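Local coordinates for protein myosin-I heavy chain (Dictyostelium discoideum, PDB 5EJR) that is an actin-based myosin VII motor with ATPase activity, involved in the early steps of phagocytosis and adhesion, here represented by its C-terminal MyTH4-FERM tail, at residues L438-K443 with Q502-Q507; V467-D472 with S496-Y501; F299-N304 with E310-D315; G334-V339 with N411-K416. One frame throughout, in Å; residues are numbered along the deposited sequence.

Four contacts illustrate how the FERM part of this myosin tail packs within its lobes and, at Tyr504-Phe299, from one lobe to the linker of another. Interactions 1 and 2, with centres 12 Å apart, both use helix 494-505 of the PTB-like lobe; they meet where Ile440 packs on Ile497 and Val500, and interaction 2 is nested inside the loop that interaction 1 closes. Interaction 3 lies about 17 Å between centres from interaction 1, to which it is tied by the hydrogen bond between Tyr504 OH and Phe299 N (3.0 Å) and by a shared ethanediol. Interaction 4, centred about 17 Å from interaction 3, touches it where Val303 and Asn304 reach helix 402-416.

Interaction 1: residues L438-K443 with Q502-Q507; sequences LAINKK and QFYSSQ. With EDO (1,2-ethanediol), chain F; EDO (1,2-ethanediol), chain B.
Lys442 and Tyr504 bring their CA atoms to within 5.4 Å where the turn that follows strand 435-440 passes the C-terminal part of helix 494-505, the helix that closes the PTB-like lobe of the FERM domain. The Tyr504 ring does most of the touching. One of its faces lies under the Asn441-Lys442 peptide: carbonyl O of Asn441 comes to 3.3 Å from CG of Tyr504, and Lys442 N sits over the same face, nearer the rim. From the strand, Ile440 CG2 meets Tyr504 CD2 at 4.0 Å, while CB of Lys442 rests beside CD1 and CE1. CG of Tyr504 lies beside the backbone N and anti to the carbonyl carbon (chi1 -82°), which lets the ring reach the turn. Its hydroxyl bonds to the backbone N of Phe299, and Phe298 meets the ring edge to face. One water accepts from Lys442 N and gives a weak bond to Tyr504 OH; another donates to Lys442 O and, at 2.7 Å, to Tyr504 O. Cut back to an alanine, Tyr504 would probably leave the peptide face uncovered and Phe299 N without its hydroxyl partner. The direct touch is thus van der Waals, and the polar links between turn and helix run through two waters, one between carbonyls, the other weakly to the hydroxyl.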
loop_
_atom_site.group_PDB
_atom_site.type_symbol
_atom_site.label_atom_id
_atom_site.label_comp_id
_atom_site.label_asym_id
_atom_site.label_seq_id
_atom_site.Cartn_x
_atom_site.Cartn_y
_atom_site.Cartn_z
ATOM N N LEU A 438 4.579 3.959 20.148
ATOM C CA LEU A 438 5.116 5.284 19.862
ATOM C C LEU A 438 3.868 6.099 19.562
ATOM O O LEU A 438 3.096 5.708 18.689
ATOM C CB LEU A 438 6.043 5.258 18.625
ATOM C CG LEU A 438 6.507 6.605 18.099
ATOM C CD1 LEU A 438 7.597 7.176 18.974
ATOM C CD2 LEU A 438 6.998 6.482 16.659
ATOM N N ALA A 439 3.622 7.165 20.326
ATOM C CA ALA A 439 2.445 8.002 20.108
ATOM C C ALA A 439 2.873 9.371 19.592
ATOM O O ALA A 439 3.745 10.003 20.191
ATOM C CB ALA A 439 1.666 8.156 21.411
ATOM N N ILE A 440 2.283 9.825 18.474
ATOM C CA ILE A 440 2.595 11.157 17.928
ATOM C C ILE A 440 1.302 11.911 17.850
ATOM O O ILE A 440 0.327 11.392 17.299
ATOM C CB ILE A 440 3.340 11.103 16.561
ATOM C CG1 ILE A 440 4.637 10.221 16.678
ATOM C CG2 ILE A 440 3.682 12.523 16.056
ATOM C CD1 ILE A 440 5.332 9.867 15.312
ATOM N N ASN A 441 1.279 13.134 18.422
ATOM C CA ASN A 441 0.091 13.973 18.408
ATOM C C ASN A 441 0.482 15.421 18.193
ATOM O O ASN A 441 1.628 15.676 17.798
ATOM C CB ASN A 441 -0.762 13.760 19.665
ATOM C CG ASN A 441 -0.126 14.293 20.930
ATOM O OD1 ASN A 441 1.064 14.597 20.992
ATOM N ND2 ASN A 441 -0.938 14.529 21.927
ATOM N N LYS A 442 -0.453 16.370 18.430
ATOM C CA LYS A 442 -0.195 17.798 18.204
ATOM C C LYS A 442 0.893 18.388 19.152
ATOM O O LYS A 442 1.512 19.396 18.817
ATOM C CB LYS A 442 -1.521 18.610 18.287
ATOM C CG LYS A 442 -2.140 18.650 19.697
ATOM C CD LYS A 442 -3.366 19.614 19.738
ATOM C CE LYS A 442 -3.528 20.324 21.060
ATOM N NZ LYS A 442 -4.208 19.468 22.068
ATOM N N LYS A 443 1.104 17.758 20.309
ATOM C CA LYS A 443 2.059 18.197 21.350
ATOM C C LYS A 443 3.483 17.638 21.168
ATOM O O LYS A 443 4.464 18.309 21.499
ATOM C CB LYS A 443 1.547 17.795 22.729
ATOM C CG LYS A 443 0.230 18.455 23.101
ATOM C CD LYS A 443 -0.137 18.151 24.553
ATOM C CE LYS A 443 -1.416 18.821 25.003
ATOM N NZ LYS A 443 -1.262 20.295 25.097
ATOM N N GLN A 502 6.134 14.832 10.441
ATOM C CA GLN A 502 6.235 16.085 9.660
ATOM C C GLN A 502 4.964 16.945 9.782
ATOM O O GLN A 502 5.062 18.147 10.047
ATOM C CB GLN A 502 6.561 15.802 8.173
ATOM C CG GLN A 502 6.509 17.035 7.234
ATOM C CD GLN A 502 7.460 18.171 7.583
ATOM O OE1 GLN A 502 7.182 19.341 7.292
ATOM N NE2 GLN A 502 8.621 17.869 8.162
ATOM N N PHE A 503 3.789 16.318 9.656
ATOM C CA PHE A 503 2.516 17.057 9.720
ATOM C C PHE A 503 2.339 17.799 11.014
ATOM O O PHE A 503 2.073 19.004 10.989
ATOM C CB PHE A 503 1.291 16.169 9.425
ATOM C CG PHE A 503 -0.007 16.949 9.349
ATOM C CD1 PHE A 503 -0.733 17.249 10.503
ATOM C CD2 PHE A 503 -0.493 17.400 8.132
ATOM C CE1 PHE A 503 -1.917 17.986 10.432
ATOM C CE2 PHE A 503 -1.681 18.139 8.065
ATOM C CZ PHE A 503 -2.386 18.417 9.213
ATOM N N TYR A 504 2.488 17.102 12.134
ATOM C CA TYR A 504 2.278 17.717 13.444
ATOM C C TYR A 504 3.366 18.703 13.867
ATOM O O TYR A 504 3.053 19.768 14.414
ATOM C CB TYR A 504 2.105 16.632 14.498
ATOM C CG TYR A 504 0.720 16.028 14.621
ATOM C CD1 TYR A 504 -0.402 16.833 14.826
ATOM C CD2 TYR A 504 0.547 14.648 14.665
ATOM C CE1 TYR A 504 -1.668 16.273 15.023
ATOM C CE2 TYR A 504 -0.700 14.080 14.904
ATOM C CZ TYR A 504 -1.802 14.894 15.095
ATOM O OH TYR A 504 -3.021 14.308 15.330
ATOM N N SER A 505 4.652 18.345 13.643
ATOM C CA SER A 505 5.756 19.207 14.049
ATOM C C SER A 505 5.796 20.497 13.237
ATOM O O SER A 505 6.250 21.502 13.761
ATOM C CB SER A 505 7.090 18.470 13.943
ATOM O OG SER A 505 7.469 18.290 12.593
ATOM N N SER A 506 5.345 20.472 11.970
ATOM C CA SER A 506 5.422 21.642 11.094
ATOM C C SER A 506 4.404 22.742 11.429
ATOM O O SER A 506 4.482 23.830 10.853
ATOM C CB SER A 506 5.329 21.232 9.629
ATOM O OG SER A 506 4.032 20.764 9.292
ATOM N N GLN A 507 3.450 22.464 12.350
ATOM C CA GLN A 507 2.433 23.446 12.745
ATOM C C GLN A 507 2.998 24.531 13.691
ATOM O O GLN A 507 4.082 24.387 14.270
ATOM C CB GLN A 507 1.203 22.768 13.367
ATOM C CG GLN A 507 0.590 21.618 12.544
ATOM C CD GLN A 507 0.030 21.947 11.169
ATOM O OE1 GLN A 507 0.256 21.215 10.193
ATOM N NE2 GLN A 507 -0.795 22.983 11.075
HETATM C C1 EDO F . -0.100 12.565 24.974
HETATM O O1 EDO F . -0.970 11.929 25.900
HETATM C C2 EDO F . -0.315 14.070 25.174
HETATM O O2 EDO F . 0.493 14.796 24.295
HETATM C C1 EDO B . -6.503 16.626 21.455
HETATM O O1 EDO B . -6.816 17.900 21.976
HETATM C C2 EDO B . -6.676 16.690 19.934
HETATM O O2 EDO B . -7.982 17.226 19.653
HETATM O O HOH W 1 -3.353 15.573 18.243
HETATM O O HOH W 2 1.016 20.288 16.110
#

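Interaction 2: residues V467-D472 with S496-Y501; sequences VAFTDD and SIASVY. With EDO (1,2-ethanediol), chain E.
The ring of Tyr501 carries Val467 CG1 over one face, and the ring of Phe469 receives Ile497 CG2 at its edge, near the ring plane. These aromatics lie between strand 466-469 and helix 494-505 in the PTB-like lobe, whose PH-type fold packs a C-terminal helix against beta-sheets. The segments 467-469 and 496-501 run nearly antiparallel, at 163°, with their axes 10.1 Å apart at closest approach. The Val467 methyl forms a CH-pi contact, 3.8 Å from CG1 to the centroid of the Tyr501 ring and 19° off its normal. Tyr501 offers that face because CG lies anti to the backbone N, chi1 -180°, which carries the ring off the helix toward the strand. Phe461 packs edge to face with the same ring, and Val467 also touches Phe474 and Ile476 of the adjoining strand. Phe469 behaves differently: its CZ end meets the helix. Ile497 in turn contacts Leu438 and Ile440, so this one residue links the outer strand to the neighbouring sheet. At the point where Phe469 abuts the helix surface, its CZ lies 3.5 Å from CA and 3.6 Å from CB of Ala498.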
loop_
_atom_site.group_PDB
_atom_site.type_symbol
_atom_site.label_atom_id
_atom_site.label_comp_id
_atom_site.label_asym_id
_atom_site.label_seq_id
_atom_site.Cartn_x
_atom_site.Cartn_y
_atom_site.Cartn_z
ATOM N N VAL A 467 14.962 14.744 13.303
ATOM C CA VAL A 467 14.659 13.321 13.333
ATOM C C VAL A 467 15.471 12.620 12.257
ATOM O O VAL A 467 15.890 13.255 11.285
ATOM C CB VAL A 467 13.147 12.992 13.232
ATOM C CG1 VAL A 467 12.389 13.510 14.447
ATOM C CG2 VAL A 467 12.546 13.503 11.924
ATOM N N ALA A 468 15.648 11.312 12.409
ATOM C CA ALA A 468 16.362 10.484 11.440
ATOM C C ALA A 468 15.722 9.127 11.381
ATOM O O ALA A 468 15.113 8.680 12.363
ATOM C CB ALA A 468 17.825 10.342 11.830
ATOM N N PHE A 469 15.888 8.459 10.232
ATOM C CA PHE A 469 15.324 7.144 9.975
ATOM C C PHE A 469 16.327 6.171 9.384
ATOM O O PHE A 469 17.229 6.560 8.637
ATOM C CB PHE A 469 14.133 7.301 8.996
ATOM C CG PHE A 469 13.004 8.177 9.490
ATOM C CD1 PHE A 469 11.974 7.645 10.263
ATOM C CD2 PHE A 469 12.966 9.539 9.182
ATOM C CE1 PHE A 469 10.923 8.457 10.707
ATOM C CE2 PHE A 469 11.937 10.353 9.662
ATOM C CZ PHE A 469 10.943 9.812 10.447
ATOM N N THR A 470 16.152 4.888 9.711
ATOM C CA THR A 470 16.892 3.774 9.112
ATOM C C THR A 470 15.810 2.787 8.677
ATOM O O THR A 470 14.636 3.020 8.982
ATOM C CB THR A 470 17.972 3.107 10.010
ATOM O OG1 THR A 470 17.372 2.189 10.918
ATOM C CG2 THR A 470 18.901 4.098 10.733
ATOM N N ASP A 471 16.176 1.706 7.958
ATOM C CA ASP A 471 15.181 0.694 7.560
ATOM C C ASP A 471 14.507 -0.015 8.765
ATOM O O ASP A 471 13.430 -0.566 8.600
ATOM C CB ASP A 471 15.746 -0.329 6.551
ATOM C CG ASP A 471 17.176 -0.809 6.782
ATOM O OD1 ASP A 471 17.754 -0.490 7.855
ATOM O OD2 ASP A 471 17.720 -1.492 5.886
ATOM N N ASP A 472 15.087 0.067 9.966
ATOM C CA ASP A 472 14.497 -0.558 11.148
ATOM C C ASP A 472 14.425 0.374 12.392
ATOM O O ASP A 472 14.130 -0.112 13.499
ATOM C CB ASP A 472 15.228 -1.887 11.470
ATOM C CG ASP A 472 16.686 -1.755 11.876
ATOM O OD1 ASP A 472 17.220 -0.618 11.837
ATOM O OD2 ASP A 472 17.298 -2.790 12.230
ATOM N N SER A 496 5.494 6.028 7.214
ATOM C CA SER A 496 4.296 6.532 7.910
ATOM C C SER A 496 4.707 7.444 9.066
ATOM O O SER A 496 4.077 8.478 9.288
ATOM C CB SER A 496 3.494 5.364 8.470
ATOM O OG SER A 496 2.910 4.636 7.412
ATOM N N ILE A 497 5.744 7.068 9.808
ATOM C CA ILE A 497 6.197 7.891 10.948
ATOM C C ILE A 497 6.659 9.255 10.482
ATOM O O ILE A 497 6.301 10.246 11.104
ATOM C CB ILE A 497 7.278 7.189 11.813
ATOM C CG1 ILE A 497 6.684 5.957 12.496
ATOM C CG2 ILE A 497 7.835 8.174 12.873
ATOM C CD1 ILE A 497 7.706 5.015 13.056
ATOM N N ALA A 498 7.441 9.315 9.368
ATOM C CA ALA A 498 7.909 10.612 8.846
ATOM C C ALA A 498 6.720 11.504 8.435
ATOM O O ALA A 498 6.714 12.682 8.730
ATOM C CB ALA A 498 8.825 10.387 7.648
ATOM N N SER A 499 5.715 10.941 7.761
ATOM C CA SER A 499 4.550 11.710 7.330
ATOM C C SER A 499 3.757 12.283 8.560
ATOM O O SER A 499 3.428 13.471 8.585
ATOM C CB SER A 499 3.659 10.842 6.436
ATOM O OG SER A 499 2.290 11.204 6.534
ATOM N N VAL A 500 3.477 11.443 9.574
ATOM C CA VAL A 500 2.754 11.883 10.786
ATOM C C VAL A 500 3.595 12.892 11.567
ATOM O O VAL A 500 3.095 13.963 11.932
ATOM C CB VAL A 500 2.316 10.672 11.646
ATOM C CG1 VAL A 500 1.746 11.120 12.988
ATOM C CG2 VAL A 500 1.299 9.834 10.889
ATOM N N TYR A 501 4.868 12.559 11.843
ATOM C CA TYR A 501 5.748 13.501 12.535
ATOM C C TYR A 501 5.853 14.858 11.741
ATOM O O TYR A 501 5.673 15.906 12.336
ATOM C CB TYR A 501 7.160 12.897 12.781
ATOM C CG TYR A 501 8.081 13.862 13.503
ATOM C CD1 TYR A 501 8.793 14.831 12.804
ATOM C CD2 TYR A 501 8.177 13.858 14.890
ATOM C CE1 TYR A 501 9.575 15.773 13.468
ATOM C CE2 TYR A 501 8.970 14.782 15.561
ATOM C CZ TYR A 501 9.657 15.747 14.845
ATOM O OH TYR A 501 10.464 16.651 15.493
HETATM C C1 EDO E . -0.623 9.362 7.698
HETATM O O1 EDO E . -1.887 8.968 7.152
HETATM C C2 EDO E . 0.539 8.522 7.040
HETATM O O2 EDO E . 0.803 9.083 5.761
#

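Interaction 3: residues F299-N304 with E310-D315; sequences FLDDVN and EHLWTD. With EDO (1,2-ethanediol), chain B.
Phe299 meets Trp313 at its ring edge, CD2 lying 4.3 Å from CZ3 of the indole. This contact belongs to the linker after strand 290-296, which leads out of the ubiquitin-like lobe of the FERM domain into short helix 311-314 at the start of the helical lobe. The Phe299 ring also stacks edge to face with Phe420 and takes part in a cation-pi contact with Arg296. Next along the chain, Asp301 turns its side chain to the helix: CB packs near the indole, 3.8 Å from Trp313 NE1, while the carboxylate crosses Leu312 obliquely, near CB and CD1. CG of Asp301 lies anti to the carbonyl carbon (chi1 -55°), which sets the carboxylate by that leucine for packing, without a hydrogen bond. Asp302 forms an Asx turn, its OD1 accepting from Asn304 N from well above the carboxylate plane, and this folds the chain as it enters the short 3-10 segment. Val303 then touches the benzo end of the indole, with CA beside CZ2 and CG2 4.1 Å from Trp313 CH2. An ethanediol, probably from the crystallisation liquor, bridges the same bend: its O2 donates to Asp301 O and its O1 accepts from Val303 N. The polar edge of the indole is satisfied through one water, which lies in the ring plane, accepts from Trp313 NE1 at 3.0 Å and donates to Asp302 O at 2.7 Å.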
loop_
_atom_site.group_PDB
_atom_site.type_symbol
_atom_site.label_atom_id
_atom_site.label_comp_id
_atom_site.label_asym_id
_atom_site.label_seq_id
_atom_site.Cartn_x
_atom_site.Cartn_y
_atom_site.Cartn_z
ATOM N N PHE A 299 -5.585 15.616 14.421
ATOM C CA PHE A 299 -6.433 16.373 15.336
ATOM C C PHE A 299 -5.612 17.534 15.827
ATOM O O PHE A 299 -4.725 17.337 16.650
ATOM C CB PHE A 299 -6.883 15.474 16.514
ATOM C CG PHE A 299 -7.864 14.400 16.106
ATOM C CD1 PHE A 299 -7.416 13.193 15.568
ATOM C CD2 PHE A 299 -9.236 14.596 16.257
ATOM C CE1 PHE A 299 -8.328 12.211 15.167
ATOM C CE2 PHE A 299 -10.150 13.610 15.865
ATOM C CZ PHE A 299 -9.695 12.427 15.320
ATOM N N LEU A 300 -5.846 18.720 15.251
ATOM C CA LEU A 300 -5.087 19.949 15.543
ATOM C C LEU A 300 -5.752 20.861 16.549
ATOM O O LEU A 300 -5.078 21.700 17.148
ATOM C CB LEU A 300 -4.829 20.727 14.226
ATOM C CG LEU A 300 -3.803 20.059 13.269
ATOM C CD1 LEU A 300 -3.613 20.892 11.984
ATOM C CD2 LEU A 300 -2.435 19.919 13.942
ATOM N N ASP A 301 -7.060 20.718 16.729
ATOM C CA ASP A 301 -7.816 21.566 17.665
ATOM C C ASP A 301 -7.800 21.001 19.077
ATOM O O ASP A 301 -7.584 19.806 19.246
ATOM C CB ASP A 301 -9.230 21.837 17.135
ATOM C CG ASP A 301 -9.172 22.435 15.731
ATOM O OD1 ASP A 301 -8.382 23.393 15.524
ATOM O OD2 ASP A 301 -9.791 21.852 14.811
ATOM N N ASP A 302 -7.939 21.859 20.083
ATOM C CA ASP A 302 -7.873 21.426 21.484
ATOM C C ASP A 302 -9.220 20.835 21.926
ATOM O O ASP A 302 -10.183 21.565 22.088
ATOM C CB ASP A 302 -7.426 22.590 22.405
ATOM C CG ASP A 302 -7.164 22.237 23.876
ATOM O OD1 ASP A 302 -7.392 21.067 24.266
ATOM O OD2 ASP A 302 -6.743 23.138 24.640
ATOM N N VAL A 303 -9.268 19.511 22.119
ATOM C CA VAL A 303 -10.471 18.800 22.567
ATOM C C VAL A 303 -10.996 19.339 23.928
ATOM O O VAL A 303 -12.182 19.249 24.208
ATOM C CB VAL A 303 -10.264 17.249 22.539
ATOM C CG1 VAL A 303 -9.488 16.713 23.760
ATOM C CG2 VAL A 303 -11.595 16.527 22.357
ATOM N N ASN A 304 -10.127 19.892 24.768
ATOM C CA ASN A 304 -10.540 20.463 26.050
ATOM C C ASN A 304 -11.360 21.730 25.904
ATOM O O ASN A 304 -12.092 22.095 26.841
ATOM C CB ASN A 304 -9.332 20.684 26.968
ATOM C CG ASN A 304 -8.705 19.373 27.388
ATOM O OD1 ASN A 304 -7.594 19.031 26.974
ATOM N ND2 ASN A 304 -9.457 18.554 28.109
ATOM N N GLU A 310 -16.824 25.287 18.996
ATOM C CA GLU A 310 -17.624 24.332 18.203
ATOM C C GLU A 310 -17.384 24.403 16.705
ATOM O O GLU A 310 -17.330 23.352 16.073
ATOM C CB GLU A 310 -19.138 24.434 18.515
ATOM C CG GLU A 310 -19.813 25.709 18.031
ATOM C CD GLU A 310 -21.173 26.014 18.631
ATOM O OE1 GLU A 310 -21.250 26.182 19.870
ATOM O OE2 GLU A 310 -22.149 26.147 17.855
ATOM N N HIS A 311 -17.252 25.628 16.139
ATOM C CA HIS A 311 -17.034 25.835 14.694
ATOM C C HIS A 311 -15.808 25.095 14.154
ATOM O O HIS A 311 -15.815 24.672 13.001
ATOM C CB HIS A 311 -16.922 27.342 14.357
ATOM C CG HIS A 311 -15.891 28.050 15.168
ATOM N ND1 HIS A 311 -16.178 28.530 16.430
ATOM C CD2 HIS A 311 -14.656 28.459 14.816
ATOM C CE1 HIS A 311 -15.090 29.175 16.817
ATOM N NE2 HIS A 311 -14.152 29.150 15.884
ATOM N N LEU A 312 -14.755 24.952 14.961
ATOM C CA LEU A 312 -13.544 24.255 14.522
ATOM C C LEU A 312 -13.846 22.788 14.220
ATOM O O LEU A 312 -13.132 22.137 13.455
ATOM C CB LEU A 312 -12.404 24.383 15.564
ATOM C CG LEU A 312 -11.965 25.807 15.903
ATOM C CD1 LEU A 312 -10.923 25.803 17.015
ATOM C CD2 LEU A 312 -11.425 26.573 14.598
ATOM N N TRP A 313 -14.906 22.276 14.840
ATOM C CA TRP A 313 -15.263 20.871 14.677
ATOM C C TRP A 313 -16.491 20.678 13.782
ATOM O O TRP A 313 -16.563 19.694 13.061
ATOM C CB TRP A 313 -15.559 20.308 16.073
ATOM C CG TRP A 313 -14.381 20.361 16.996
ATOM C CD1 TRP A 313 -13.907 21.452 17.671
ATOM C CD2 TRP A 313 -13.495 19.282 17.303
ATOM N NE1 TRP A 313 -12.790 21.109 18.398
ATOM C CE2 TRP A 313 -12.558 19.766 18.247
ATOM C CE3 TRP A 313 -13.462 17.914 16.950
ATOM C CZ2 TRP A 313 -11.575 18.942 18.818
ATOM C CZ3 TRP A 313 -12.473 17.111 17.495
ATOM C CH2 TRP A 313 -11.553 17.624 18.429
ATOM N N THR A 314 -17.466 21.592 13.858
ATOM C CA THR A 314 -18.726 21.421 13.144
ATOM C C THR A 314 -18.873 22.180 11.799
ATOM O O THR A 314 -19.779 21.814 11.052
ATOM C CB THR A 314 -19.878 21.773 14.066
ATOM O OG1 THR A 314 -19.770 23.154 14.328
ATOM C CG2 THR A 314 -19.911 20.914 15.378
ATOM N N ASP A 315 -18.029 23.206 11.475
ATOM C CA ASP A 315 -18.159 23.922 10.181
ATOM C C ASP A 315 -18.248 22.976 8.984
ATOM O O ASP A 315 -19.092 23.163 8.127
ATOM C CB ASP A 315 -17.036 24.948 9.957
ATOM C CG ASP A 315 -17.267 26.262 10.681
ATOM O OD1 ASP A 315 -18.322 26.402 11.344
ATOM O OD2 ASP A 315 -16.379 27.133 10.616
HETATM C C1 EDO B . -6.503 16.626 21.455
HETATM O O1 EDO B . -6.816 17.900 21.976
HETATM C C2 EDO B . -6.676 16.690 19.934
HETATM O O2 EDO B . -7.982 17.226 19.653
HETATM O O HOH W 3 -11.387 23.018 20.166
#

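Interaction 4: residues G334-V339 with N411-K416; sequences GLYTNV and NLIGSK
Tyr336 lays one ring face against Ile413, whose CG2 stands over the ring centre, 3.7 Å from the centroid and 14° off the normal. This CH-pi contact lies in the helical lobe of the FERM domain, where the loop after helix 317-332 passes the end of helix 402-416. Ile413 presents that methyl because CG2 lies anti to the backbone N, leaving CG1 beside it (chi1 -70°). Two residues further along the loop, Asn338 adds a polar touch: ND2 gives a weak hydrogen bond to the backbone O of Lys416, with a bent N-H...O angle of 119°. Val339 packs more loosely on the aliphatic part of the same lysine, its CG2 4.3 Å from Lys416 CD.

Outside this first shell, Tyr336 OH bonds to Glu330 and the ring touches Trp331, so helix 317-332 probably helps to position the tyrosine; Ile413 is backed by Ile327 and Ile347. A leucine at Tyr336 would probably cost the methyl its flat aromatic support and leave Glu330 without its hydroxyl partner. The loop itself starts with a Schellman motif ending at Gly334, and Asn338 forms the centre of an inverse gamma turn. At the far end of the lysine, Lys416 NZ makes a salt bridge with OD2 of Asp343.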
loop_
_atom_site.group_PDB
_atom_site.type_symbol
_atom_site.label_atom_id
_atom_site.label_comp_id
_atom_site.label_asym_id
_atom_site.label_seq_id
_atom_site.Cartn_x
_atom_site.Cartn_y
_atom_site.Cartn_z
ATOM N N GLY A 334 -13.652 -0.543 22.920
ATOM C CA GLY A 334 -12.940 -0.546 24.194
ATOM C C GLY A 334 -11.577 0.123 24.164
ATOM O O GLY A 334 -10.765 -0.109 25.057
ATOM N N LEU A 335 -11.319 1.007 23.182
ATOM C CA LEU A 335 -10.016 1.694 23.119
ATOM C C LEU A 335 -9.808 2.776 24.191
ATOM O O LEU A 335 -8.668 3.078 24.527
ATOM C CB LEU A 335 -9.768 2.243 21.716
ATOM C CG LEU A 335 -9.842 1.175 20.598
ATOM C CD1 LEU A 335 -9.565 1.780 19.249
ATOM C CD2 LEU A 335 -8.866 -0.013 20.850
ATOM N N TYR A 336 -10.890 3.327 24.765
ATOM C CA TYR A 336 -10.797 4.358 25.796
ATOM C C TYR A 336 -11.168 3.815 27.180
ATOM O O TYR A 336 -12.338 3.796 27.537
ATOM C CB TYR A 336 -11.676 5.574 25.414
ATOM C CG TYR A 336 -11.277 6.194 24.095
ATOM C CD1 TYR A 336 -10.008 6.742 23.912
ATOM C CD2 TYR A 336 -12.175 6.264 23.036
ATOM C CE1 TYR A 336 -9.635 7.316 22.699
ATOM C CE2 TYR A 336 -11.825 6.870 21.830
ATOM C CZ TYR A 336 -10.550 7.380 21.662
ATOM O OH TYR A 336 -10.198 7.951 20.469
ATOM N N THR A 337 -10.191 3.393 27.969
ATOM C CA THR A 337 -10.522 2.811 29.274
ATOM C C THR A 337 -9.952 3.609 30.484
ATOM O O THR A 337 -10.102 3.149 31.621
ATOM C CB THR A 337 -10.158 1.318 29.300
ATOM O OG1 THR A 337 -8.850 1.129 28.752
ATOM C CG2 THR A 337 -11.166 0.465 28.514
ATOM N N ASN A 338 -9.427 4.846 30.272
ATOM C CA ASN A 338 -8.985 5.696 31.395
ATOM C C ASN A 338 -10.230 6.404 31.972
ATOM O O ASN A 338 -10.252 7.614 32.229
ATOM C CB ASN A 338 -7.900 6.715 30.965
ATOM C CG ASN A 338 -7.292 7.485 32.132
ATOM O OD1 ASN A 338 -7.272 7.021 33.285
ATOM N ND2 ASN A 338 -6.820 8.697 31.875
ATOM N N VAL A 339 -11.272 5.635 32.176
ATOM C CA VAL A 339 -12.555 6.183 32.577
ATOM C C VAL A 339 -13.149 5.382 33.740
ATOM O O VAL A 339 -13.040 4.156 33.756
ATOM C CB VAL A 339 -13.388 6.187 31.253
ATOM C CG1 VAL A 339 -14.045 4.847 30.943
ATOM C CG2 VAL A 339 -14.355 7.340 31.156
ATOM N N ASN A 411 -16.016 15.725 24.002
ATOM C CA ASN A 411 -15.386 16.436 25.115
ATOM C C ASN A 411 -15.073 15.485 26.276
ATOM O O ASN A 411 -13.996 15.529 26.854
ATOM C CB ASN A 411 -16.274 17.600 25.599
ATOM C CG ASN A 411 -15.643 18.363 26.754
ATOM O OD1 ASN A 411 -14.525 18.910 26.679
ATOM N ND2 ASN A 411 -16.310 18.334 27.865
ATOM N N LEU A 412 -16.034 14.632 26.619
ATOM C CA LEU A 412 -15.842 13.681 27.719
ATOM C C LEU A 412 -14.768 12.654 27.435
ATOM O O LEU A 412 -13.889 12.478 28.257
ATOM C CB LEU A 412 -17.169 13.041 28.084
ATOM C CG LEU A 412 -17.957 13.958 28.980
ATOM C CD1 LEU A 412 -19.418 13.717 28.838
ATOM C CD2 LEU A 412 -17.484 13.839 30.430
ATOM N N ILE A 413 -14.817 11.998 26.277
ATOM C CA ILE A 413 -13.783 11.052 25.852
ATOM C C ILE A 413 -12.408 11.741 25.820
ATOM O O ILE A 413 -11.444 11.244 26.406
ATOM C CB ILE A 413 -14.117 10.480 24.449
ATOM C CG1 ILE A 413 -15.331 9.540 24.509
ATOM C CG2 ILE A 413 -12.878 9.765 23.814
ATOM C CD1 ILE A 413 -15.172 8.238 25.326
ATOM N N GLY A 414 -12.357 12.875 25.131
ATOM C CA GLY A 414 -11.137 13.636 24.903
ATOM C C GLY A 414 -10.416 14.083 26.148
ATOM O O GLY A 414 -9.207 13.914 26.229
ATOM N N SER A 415 -11.152 14.621 27.129
ATOM C CA SER A 415 -10.615 15.128 28.395
ATOM C C SER A 415 -10.075 14.036 29.312
ATOM O O SER A 415 -9.267 14.319 30.194
ATOM C CB SER A 415 -11.677 15.937 29.140
ATOM O OG SER A 415 -12.743 15.115 29.595
ATOM N N LYS A 416 -10.565 12.805 29.158
ATOM C CA LYS A 416 -10.189 11.727 30.049
ATOM C C LYS A 416 -9.185 10.749 29.464
ATOM O O LYS A 416 -8.633 9.945 30.205
ATOM C CB LYS A 416 -11.458 11.010 30.537
ATOM C CG LYS A 416 -12.210 11.897 31.534
ATOM C CD LYS A 416 -13.647 11.518 31.735
ATOM C CE LYS A 416 -14.338 12.567 32.576
ATOM N NZ LYS A 416 -13.789 12.632 33.958
#